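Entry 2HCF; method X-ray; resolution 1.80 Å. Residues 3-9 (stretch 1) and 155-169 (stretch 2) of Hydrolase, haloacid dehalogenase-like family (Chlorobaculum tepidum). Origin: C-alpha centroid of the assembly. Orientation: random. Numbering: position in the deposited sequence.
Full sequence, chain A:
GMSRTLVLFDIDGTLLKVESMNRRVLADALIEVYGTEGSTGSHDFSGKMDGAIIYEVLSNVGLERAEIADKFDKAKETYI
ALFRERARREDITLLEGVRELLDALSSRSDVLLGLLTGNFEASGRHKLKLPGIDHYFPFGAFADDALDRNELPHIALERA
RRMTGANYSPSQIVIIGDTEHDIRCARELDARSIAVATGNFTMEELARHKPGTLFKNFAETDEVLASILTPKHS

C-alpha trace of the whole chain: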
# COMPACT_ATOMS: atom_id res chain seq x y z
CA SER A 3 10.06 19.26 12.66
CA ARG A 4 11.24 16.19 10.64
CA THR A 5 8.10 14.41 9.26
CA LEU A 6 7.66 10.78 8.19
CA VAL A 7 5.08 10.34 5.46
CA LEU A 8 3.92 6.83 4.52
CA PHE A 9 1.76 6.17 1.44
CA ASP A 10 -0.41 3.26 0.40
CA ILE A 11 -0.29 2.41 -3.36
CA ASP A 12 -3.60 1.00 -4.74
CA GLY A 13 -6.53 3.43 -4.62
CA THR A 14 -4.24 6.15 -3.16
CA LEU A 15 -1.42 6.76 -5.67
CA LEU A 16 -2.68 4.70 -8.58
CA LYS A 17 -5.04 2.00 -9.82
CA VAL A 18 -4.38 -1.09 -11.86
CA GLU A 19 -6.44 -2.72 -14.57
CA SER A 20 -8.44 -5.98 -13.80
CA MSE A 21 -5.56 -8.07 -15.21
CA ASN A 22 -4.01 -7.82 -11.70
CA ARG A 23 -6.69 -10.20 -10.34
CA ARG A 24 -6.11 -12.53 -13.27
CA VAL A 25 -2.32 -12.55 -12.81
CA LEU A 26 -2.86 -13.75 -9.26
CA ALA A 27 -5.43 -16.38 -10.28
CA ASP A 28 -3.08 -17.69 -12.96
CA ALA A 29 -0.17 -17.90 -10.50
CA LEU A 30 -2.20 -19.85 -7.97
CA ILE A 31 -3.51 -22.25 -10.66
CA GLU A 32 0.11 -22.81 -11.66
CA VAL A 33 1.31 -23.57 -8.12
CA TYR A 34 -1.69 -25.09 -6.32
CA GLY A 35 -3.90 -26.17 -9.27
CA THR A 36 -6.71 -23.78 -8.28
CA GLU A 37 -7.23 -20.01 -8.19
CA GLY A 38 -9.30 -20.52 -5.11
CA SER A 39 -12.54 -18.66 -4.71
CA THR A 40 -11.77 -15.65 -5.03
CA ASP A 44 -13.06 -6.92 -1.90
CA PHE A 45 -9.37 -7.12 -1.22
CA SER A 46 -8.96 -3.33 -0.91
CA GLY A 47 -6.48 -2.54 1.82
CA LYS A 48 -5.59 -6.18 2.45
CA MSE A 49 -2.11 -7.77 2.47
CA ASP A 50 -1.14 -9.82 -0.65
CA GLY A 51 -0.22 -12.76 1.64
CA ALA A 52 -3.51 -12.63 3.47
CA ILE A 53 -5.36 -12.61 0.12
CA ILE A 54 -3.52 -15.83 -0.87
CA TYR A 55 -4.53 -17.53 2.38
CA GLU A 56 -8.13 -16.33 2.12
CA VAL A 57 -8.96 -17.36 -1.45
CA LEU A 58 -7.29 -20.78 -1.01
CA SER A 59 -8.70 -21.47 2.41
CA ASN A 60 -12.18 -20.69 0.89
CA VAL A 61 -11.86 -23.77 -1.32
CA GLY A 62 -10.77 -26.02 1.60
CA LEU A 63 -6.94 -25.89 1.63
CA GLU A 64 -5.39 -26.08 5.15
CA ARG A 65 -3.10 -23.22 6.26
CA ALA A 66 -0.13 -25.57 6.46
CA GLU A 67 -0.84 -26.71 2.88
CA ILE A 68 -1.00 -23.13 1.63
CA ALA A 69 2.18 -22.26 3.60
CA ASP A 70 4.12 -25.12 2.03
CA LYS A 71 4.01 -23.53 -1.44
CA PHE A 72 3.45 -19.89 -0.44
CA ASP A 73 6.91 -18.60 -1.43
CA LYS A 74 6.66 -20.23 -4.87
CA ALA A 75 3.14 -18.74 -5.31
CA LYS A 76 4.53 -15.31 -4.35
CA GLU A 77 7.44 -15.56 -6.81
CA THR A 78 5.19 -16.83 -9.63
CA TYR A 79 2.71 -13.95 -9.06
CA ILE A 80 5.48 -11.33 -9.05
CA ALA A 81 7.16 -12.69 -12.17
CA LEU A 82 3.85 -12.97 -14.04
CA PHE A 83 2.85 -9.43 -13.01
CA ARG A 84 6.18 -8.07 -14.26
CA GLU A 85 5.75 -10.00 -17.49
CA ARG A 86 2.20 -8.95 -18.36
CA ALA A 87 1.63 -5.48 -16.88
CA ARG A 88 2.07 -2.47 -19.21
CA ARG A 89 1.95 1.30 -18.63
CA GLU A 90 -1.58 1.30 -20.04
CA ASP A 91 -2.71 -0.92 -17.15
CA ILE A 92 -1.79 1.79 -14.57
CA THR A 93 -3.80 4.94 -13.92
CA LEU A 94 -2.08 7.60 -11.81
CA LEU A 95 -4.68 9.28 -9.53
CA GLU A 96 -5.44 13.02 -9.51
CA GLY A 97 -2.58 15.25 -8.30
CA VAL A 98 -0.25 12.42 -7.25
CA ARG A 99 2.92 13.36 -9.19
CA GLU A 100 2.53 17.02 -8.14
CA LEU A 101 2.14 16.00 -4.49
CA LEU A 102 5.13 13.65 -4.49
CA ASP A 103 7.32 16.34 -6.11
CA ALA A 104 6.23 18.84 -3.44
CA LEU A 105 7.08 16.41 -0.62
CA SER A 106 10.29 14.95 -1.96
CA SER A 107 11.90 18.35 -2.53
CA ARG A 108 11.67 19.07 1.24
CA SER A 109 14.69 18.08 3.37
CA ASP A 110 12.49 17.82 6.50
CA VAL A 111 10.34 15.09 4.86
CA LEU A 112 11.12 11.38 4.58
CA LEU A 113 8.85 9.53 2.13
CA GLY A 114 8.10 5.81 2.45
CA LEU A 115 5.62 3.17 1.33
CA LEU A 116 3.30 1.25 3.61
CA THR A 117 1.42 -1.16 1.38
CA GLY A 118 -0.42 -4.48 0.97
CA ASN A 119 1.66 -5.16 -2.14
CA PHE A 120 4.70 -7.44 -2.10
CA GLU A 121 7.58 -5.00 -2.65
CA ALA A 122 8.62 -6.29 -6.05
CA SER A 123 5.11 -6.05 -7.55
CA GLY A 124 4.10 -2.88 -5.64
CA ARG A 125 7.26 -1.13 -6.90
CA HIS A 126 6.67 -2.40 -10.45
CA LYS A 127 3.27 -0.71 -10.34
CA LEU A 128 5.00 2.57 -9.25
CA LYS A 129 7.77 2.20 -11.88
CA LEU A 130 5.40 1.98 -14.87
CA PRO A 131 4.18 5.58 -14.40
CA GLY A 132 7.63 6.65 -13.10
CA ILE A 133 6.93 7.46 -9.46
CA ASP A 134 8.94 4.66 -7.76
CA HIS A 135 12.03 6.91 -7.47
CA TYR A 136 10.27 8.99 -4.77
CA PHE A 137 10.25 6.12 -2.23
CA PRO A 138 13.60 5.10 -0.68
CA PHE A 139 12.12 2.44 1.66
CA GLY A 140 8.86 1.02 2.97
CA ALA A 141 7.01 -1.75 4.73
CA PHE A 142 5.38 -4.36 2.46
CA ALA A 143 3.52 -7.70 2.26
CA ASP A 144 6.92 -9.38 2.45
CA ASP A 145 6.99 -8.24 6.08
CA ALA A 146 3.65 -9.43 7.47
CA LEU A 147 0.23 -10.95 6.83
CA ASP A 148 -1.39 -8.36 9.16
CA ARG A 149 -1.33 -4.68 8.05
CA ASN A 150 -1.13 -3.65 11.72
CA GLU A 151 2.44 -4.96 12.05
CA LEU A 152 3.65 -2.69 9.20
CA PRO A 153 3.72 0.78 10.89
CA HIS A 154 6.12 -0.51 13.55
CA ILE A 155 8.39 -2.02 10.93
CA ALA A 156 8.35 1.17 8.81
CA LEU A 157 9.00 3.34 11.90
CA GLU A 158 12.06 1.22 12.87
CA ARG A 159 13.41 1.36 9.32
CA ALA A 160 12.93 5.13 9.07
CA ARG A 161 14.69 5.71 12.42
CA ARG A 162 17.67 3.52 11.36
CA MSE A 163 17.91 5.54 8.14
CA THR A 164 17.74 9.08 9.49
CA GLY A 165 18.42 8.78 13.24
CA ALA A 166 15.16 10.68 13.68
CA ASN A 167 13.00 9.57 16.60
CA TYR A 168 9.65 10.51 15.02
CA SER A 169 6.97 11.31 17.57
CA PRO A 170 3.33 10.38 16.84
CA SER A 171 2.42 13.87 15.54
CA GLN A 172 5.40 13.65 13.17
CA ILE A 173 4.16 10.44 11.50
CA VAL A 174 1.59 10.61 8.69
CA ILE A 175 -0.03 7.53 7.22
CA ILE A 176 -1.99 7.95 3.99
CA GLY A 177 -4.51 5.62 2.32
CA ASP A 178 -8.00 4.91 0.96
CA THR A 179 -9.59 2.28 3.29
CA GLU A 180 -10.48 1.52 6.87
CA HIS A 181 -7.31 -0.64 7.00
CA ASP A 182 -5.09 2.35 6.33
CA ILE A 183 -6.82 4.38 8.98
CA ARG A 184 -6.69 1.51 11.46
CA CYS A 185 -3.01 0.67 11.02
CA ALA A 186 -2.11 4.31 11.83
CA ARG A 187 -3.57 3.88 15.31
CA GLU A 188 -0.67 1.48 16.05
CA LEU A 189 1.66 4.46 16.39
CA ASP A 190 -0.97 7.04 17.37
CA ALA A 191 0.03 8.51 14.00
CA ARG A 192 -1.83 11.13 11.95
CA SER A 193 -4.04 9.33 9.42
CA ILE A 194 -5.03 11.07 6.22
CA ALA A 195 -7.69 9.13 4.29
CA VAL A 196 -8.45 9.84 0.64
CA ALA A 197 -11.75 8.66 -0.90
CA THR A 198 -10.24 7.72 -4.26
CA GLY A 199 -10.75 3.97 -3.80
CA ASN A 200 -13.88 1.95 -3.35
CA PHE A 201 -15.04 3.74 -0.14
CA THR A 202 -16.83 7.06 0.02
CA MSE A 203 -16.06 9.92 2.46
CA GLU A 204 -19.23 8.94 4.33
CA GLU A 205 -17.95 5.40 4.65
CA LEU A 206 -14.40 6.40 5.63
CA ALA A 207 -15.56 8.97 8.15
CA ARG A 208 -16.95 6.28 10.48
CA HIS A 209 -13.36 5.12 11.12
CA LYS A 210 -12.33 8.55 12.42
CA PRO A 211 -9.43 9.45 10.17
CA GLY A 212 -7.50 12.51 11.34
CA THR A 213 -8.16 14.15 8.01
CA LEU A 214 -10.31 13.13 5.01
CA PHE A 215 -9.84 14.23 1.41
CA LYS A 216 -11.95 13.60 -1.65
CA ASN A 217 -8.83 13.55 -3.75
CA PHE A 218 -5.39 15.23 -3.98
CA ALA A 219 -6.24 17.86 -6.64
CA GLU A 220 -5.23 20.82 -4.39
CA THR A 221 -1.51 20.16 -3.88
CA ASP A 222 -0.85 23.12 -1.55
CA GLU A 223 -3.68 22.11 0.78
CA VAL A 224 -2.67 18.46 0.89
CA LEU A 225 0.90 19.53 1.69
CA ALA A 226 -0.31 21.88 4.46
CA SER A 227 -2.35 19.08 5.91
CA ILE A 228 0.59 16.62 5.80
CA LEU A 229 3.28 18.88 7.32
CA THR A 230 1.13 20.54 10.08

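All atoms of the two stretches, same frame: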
# COMPACT_ATOMS: atom_id res chain seq x y z
N SER A 3 9.83 18.70 14.02
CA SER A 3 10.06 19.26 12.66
C SER A 3 10.19 18.18 11.54
O SER A 3 9.45 18.23 10.56
CB SER A 3 11.27 20.19 12.65
OG SER A 3 11.58 20.60 11.32
N ARG A 4 11.10 17.21 11.68
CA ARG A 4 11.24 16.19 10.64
C ARG A 4 10.00 15.31 10.62
O ARG A 4 9.63 14.77 11.66
CB ARG A 4 12.48 15.32 10.88
CG ARG A 4 13.81 15.99 10.50
CD ARG A 4 14.97 14.99 10.42
NE ARG A 4 15.67 14.81 11.69
CZ ARG A 4 16.63 13.90 11.91
NH1 ARG A 4 17.01 13.06 10.95
NH2 ARG A 4 17.22 13.82 13.10
N THR A 5 9.35 15.19 9.44
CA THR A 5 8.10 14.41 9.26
C THR A 5 8.27 13.17 8.39
O THR A 5 8.94 13.20 7.36
CB THR A 5 7.02 15.29 8.66
OG1 THR A 5 6.69 16.31 9.60
CG2 THR A 5 5.74 14.49 8.36
N LEU A 6 7.66 12.08 8.86
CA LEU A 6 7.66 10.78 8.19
C LEU A 6 6.29 10.61 7.53
O LEU A 6 5.26 10.62 8.21
CB LEU A 6 7.92 9.65 9.20
CG LEU A 6 7.79 8.21 8.65
CD1 LEU A 6 8.74 8.01 7.51
CD2 LEU A 6 8.01 7.13 9.67
N VAL A 7 6.30 10.47 6.21
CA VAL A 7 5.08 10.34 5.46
C VAL A 7 5.03 9.01 4.69
O VAL A 7 5.82 8.78 3.77
CB VAL A 7 4.91 11.52 4.47
CG1 VAL A 7 3.52 11.50 3.88
CG2 VAL A 7 5.17 12.85 5.18
N LEU A 8 4.05 8.19 5.03
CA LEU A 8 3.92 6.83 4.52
C LEU A 8 2.65 6.72 3.67
O LEU A 8 1.55 7.02 4.13
CB LEU A 8 3.92 5.84 5.68
CG LEU A 8 5.15 5.84 6.59
CD1 LEU A 8 4.89 4.95 7.79
CD2 LEU A 8 6.40 5.39 5.86
N PHE A 9 2.82 6.26 2.44
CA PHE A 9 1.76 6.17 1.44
C PHE A 9 1.47 4.72 1.09
O PHE A 9 2.40 3.91 0.81
CB PHE A 9 2.22 6.81 0.13
CG PHE A 9 2.07 8.32 0.07
CD1 PHE A 9 0.88 8.89 -0.38
CD2 PHE A 9 3.15 9.17 0.35
CE1 PHE A 9 0.75 10.27 -0.48
CE2 PHE A 9 3.02 10.54 0.27
CZ PHE A 9 1.81 11.09 -0.15
N ILE A 155 7.28 -1.66 11.80
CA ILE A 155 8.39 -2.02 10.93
C ILE A 155 8.90 -0.81 10.13
O ILE A 155 10.10 -0.56 10.09
CB ILE A 155 7.98 -3.17 9.96
CG1 ILE A 155 7.80 -4.47 10.73
CG2 ILE A 155 8.98 -3.31 8.75
CD1 ILE A 155 7.23 -5.61 9.91
N ALA A 156 7.99 -0.07 9.50
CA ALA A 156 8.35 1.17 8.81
C ALA A 156 8.96 2.20 9.75
O ALA A 156 9.91 2.83 9.39
CB ALA A 156 7.16 1.76 8.10
N LEU A 157 8.41 2.37 10.96
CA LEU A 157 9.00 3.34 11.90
C LEU A 157 10.47 2.98 12.26
O LEU A 157 11.37 3.82 12.22
CB LEU A 157 8.13 3.45 13.16
CG LEU A 157 8.66 4.42 14.20
CD1 LEU A 157 8.83 5.82 13.64
CD2 LEU A 157 7.71 4.42 15.37
N GLU A 158 10.71 1.70 12.56
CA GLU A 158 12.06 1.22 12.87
C GLU A 158 13.02 1.46 11.72
O GLU A 158 14.15 1.92 11.93
CB GLU A 158 12.02 -0.24 13.22
CG GLU A 158 13.27 -0.76 13.86
CD GLU A 158 13.08 -2.16 14.39
OE1 GLU A 158 12.81 -3.06 13.57
OE2 GLU A 158 13.14 -2.34 15.64
N ARG A 159 12.58 1.14 10.51
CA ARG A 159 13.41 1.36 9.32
C ARG A 159 13.72 2.83 9.09
O ARG A 159 14.83 3.18 8.71
CB ARG A 159 12.74 0.74 8.07
CG ARG A 159 12.76 -0.77 8.10
CD ARG A 159 12.06 -1.41 6.88
NE ARG A 159 12.07 -2.87 7.05
CZ ARG A 159 11.28 -3.72 6.42
NH1 ARG A 159 10.41 -3.31 5.50
NH2 ARG A 159 11.37 -5.02 6.73
N ALA A 160 12.73 3.69 9.29
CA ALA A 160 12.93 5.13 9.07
C ALA A 160 13.96 5.67 10.08
O ALA A 160 14.87 6.41 9.73
CB ALA A 160 11.59 5.85 9.20
N ARG A 161 13.80 5.29 11.33
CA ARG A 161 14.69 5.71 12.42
C ARG A 161 16.16 5.26 12.18
O ARG A 161 17.09 6.02 12.43
CB ARG A 161 14.11 5.16 13.73
CG ARG A 161 14.82 5.54 14.97
CD ARG A 161 14.06 5.06 16.22
NE ARG A 161 14.94 5.07 17.39
CZ ARG A 161 14.54 5.01 18.66
NH1 ARG A 161 13.26 4.90 18.96
NH2 ARG A 161 15.45 5.06 19.63
N ARG A 162 16.34 4.05 11.67
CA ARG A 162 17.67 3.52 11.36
C ARG A 162 18.28 4.26 10.17
O ARG A 162 19.50 4.37 10.05
CB ARG A 162 17.60 2.02 11.09
CG ARG A 162 17.41 1.19 12.33
CD ARG A 162 17.11 -0.21 11.96
NE ARG A 162 16.96 -1.06 13.12
CZ ARG A 162 16.48 -2.30 13.10
NH1 ARG A 162 16.09 -2.88 11.97
NH2 ARG A 162 16.41 -2.97 14.22
N MSE A 163 17.43 4.80 9.31
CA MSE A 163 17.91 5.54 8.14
C MSE A 163 18.32 6.95 8.45
O MSE A 163 19.32 7.41 7.93
CB MSE A 163 16.82 5.60 7.07
CG MSE A 163 16.53 4.30 6.48
SE MSE A 163 15.06 4.44 5.23
CE MSE A 163 15.87 5.61 4.04
N THR A 164 17.53 7.66 9.26
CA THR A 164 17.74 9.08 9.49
C THR A 164 18.30 9.40 10.89
O THR A 164 18.83 10.48 11.10
CB THR A 164 16.44 9.88 9.32
OG1 THR A 164 15.49 9.46 10.31
CG2 THR A 164 15.83 9.71 7.94
N GLY A 165 18.15 8.48 11.84
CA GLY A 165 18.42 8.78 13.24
C GLY A 165 17.34 9.63 13.89
O GLY A 165 17.47 10.04 15.04
N ALA A 166 16.27 9.90 13.15
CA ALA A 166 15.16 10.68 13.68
C ALA A 166 14.28 9.80 14.55
O ALA A 166 13.89 8.73 14.15
CB ALA A 166 14.33 11.27 12.52
N ASN A 167 13.94 10.28 15.74
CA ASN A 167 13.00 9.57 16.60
C ASN A 167 11.64 10.22 16.42
O ASN A 167 11.25 11.08 17.22
CB ASN A 167 13.47 9.65 18.06
CG ASN A 167 12.61 8.79 19.00
OD1 ASN A 167 12.63 7.56 18.94
ND2 ASN A 167 11.87 9.46 19.89
N TYR A 168 10.92 9.85 15.36
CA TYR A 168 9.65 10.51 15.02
C TYR A 168 8.66 10.31 16.13
O TYR A 168 8.46 9.18 16.56
CB TYR A 168 9.07 9.94 13.72
CG TYR A 168 9.97 10.19 12.54
CD1 TYR A 168 9.96 11.40 11.88
CD2 TYR A 168 10.85 9.21 12.11
CE1 TYR A 168 10.81 11.64 10.81
CE2 TYR A 168 11.70 9.44 11.05
CZ TYR A 168 11.68 10.64 10.40
OH TYR A 168 12.54 10.84 9.34
N SER A 169 8.06 11.40 16.60
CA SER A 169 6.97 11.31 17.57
C SER A 169 5.66 11.09 16.81
O SER A 169 5.60 11.34 15.60
CB SER A 169 6.90 12.58 18.41
OG SER A 169 6.20 13.61 17.72
O HOH W 1 19.65 12.23 13.34
O HOH W 2 11.94 12.92 8.18

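Strand 5-9 packs against helix 155-164 and the loop that follows it. Side chains alternate along the strand. Leu6 and Leu8 point toward the helix and loop, whereas Thr5 points away and Val7 is out of reach.

Leu6 is the centre of the apolar contact. Its CB sits over one face of the Tyr168 ring, 3.8 Å from the ring centroid and 10° off the normal, a CH-pi contact. With chi1 t and chi2 p, its CD2 reaches the helix, 3.8 Å from Ala160 CB and 4.3 Å from Leu157 CD1. Leu157 starts sideways, but its t, p rotamer brings its end nearer. Leu8 takes the m, t rotamer and places CD1 3.9 Å from Ala156 CB. Ala156 and Ala160 both point toward the strand and meet the leucines through their CB atoms.

Tyr168 has chi1 m and chi2 -82°, which lays its ring along the start of the strand. The ring edge meets the backbone, with Tyr168 CD1 3.4 Å from Arg4 O. Water 2 links the far end of the ring to the strand: it lies 2.5 Å from Tyr168 OH and donates to Thr5 O at 3.1 Å.

Arg4 adopts m, t, m and extends to the end of the helix. Arg4 NH1 donates to Thr164 O at 3.2 Å, with the oxygen near the guanidinium plane. Ala166 CB covers one face of the group, 3.5 Å from Arg4 CZ. Water 1 accepts from Arg4 NH2 at 2.9 Å and donates to Thr164 O at 3.0 Å, so the carbonyl is held both directly and through water.

Thr164 has chi1 p, and its OG1 accepts from Ala166 N at 3.0 Å. This bond spans Gly165, where the chain leaves helical geometry with phi 75°, a value that favours glycine.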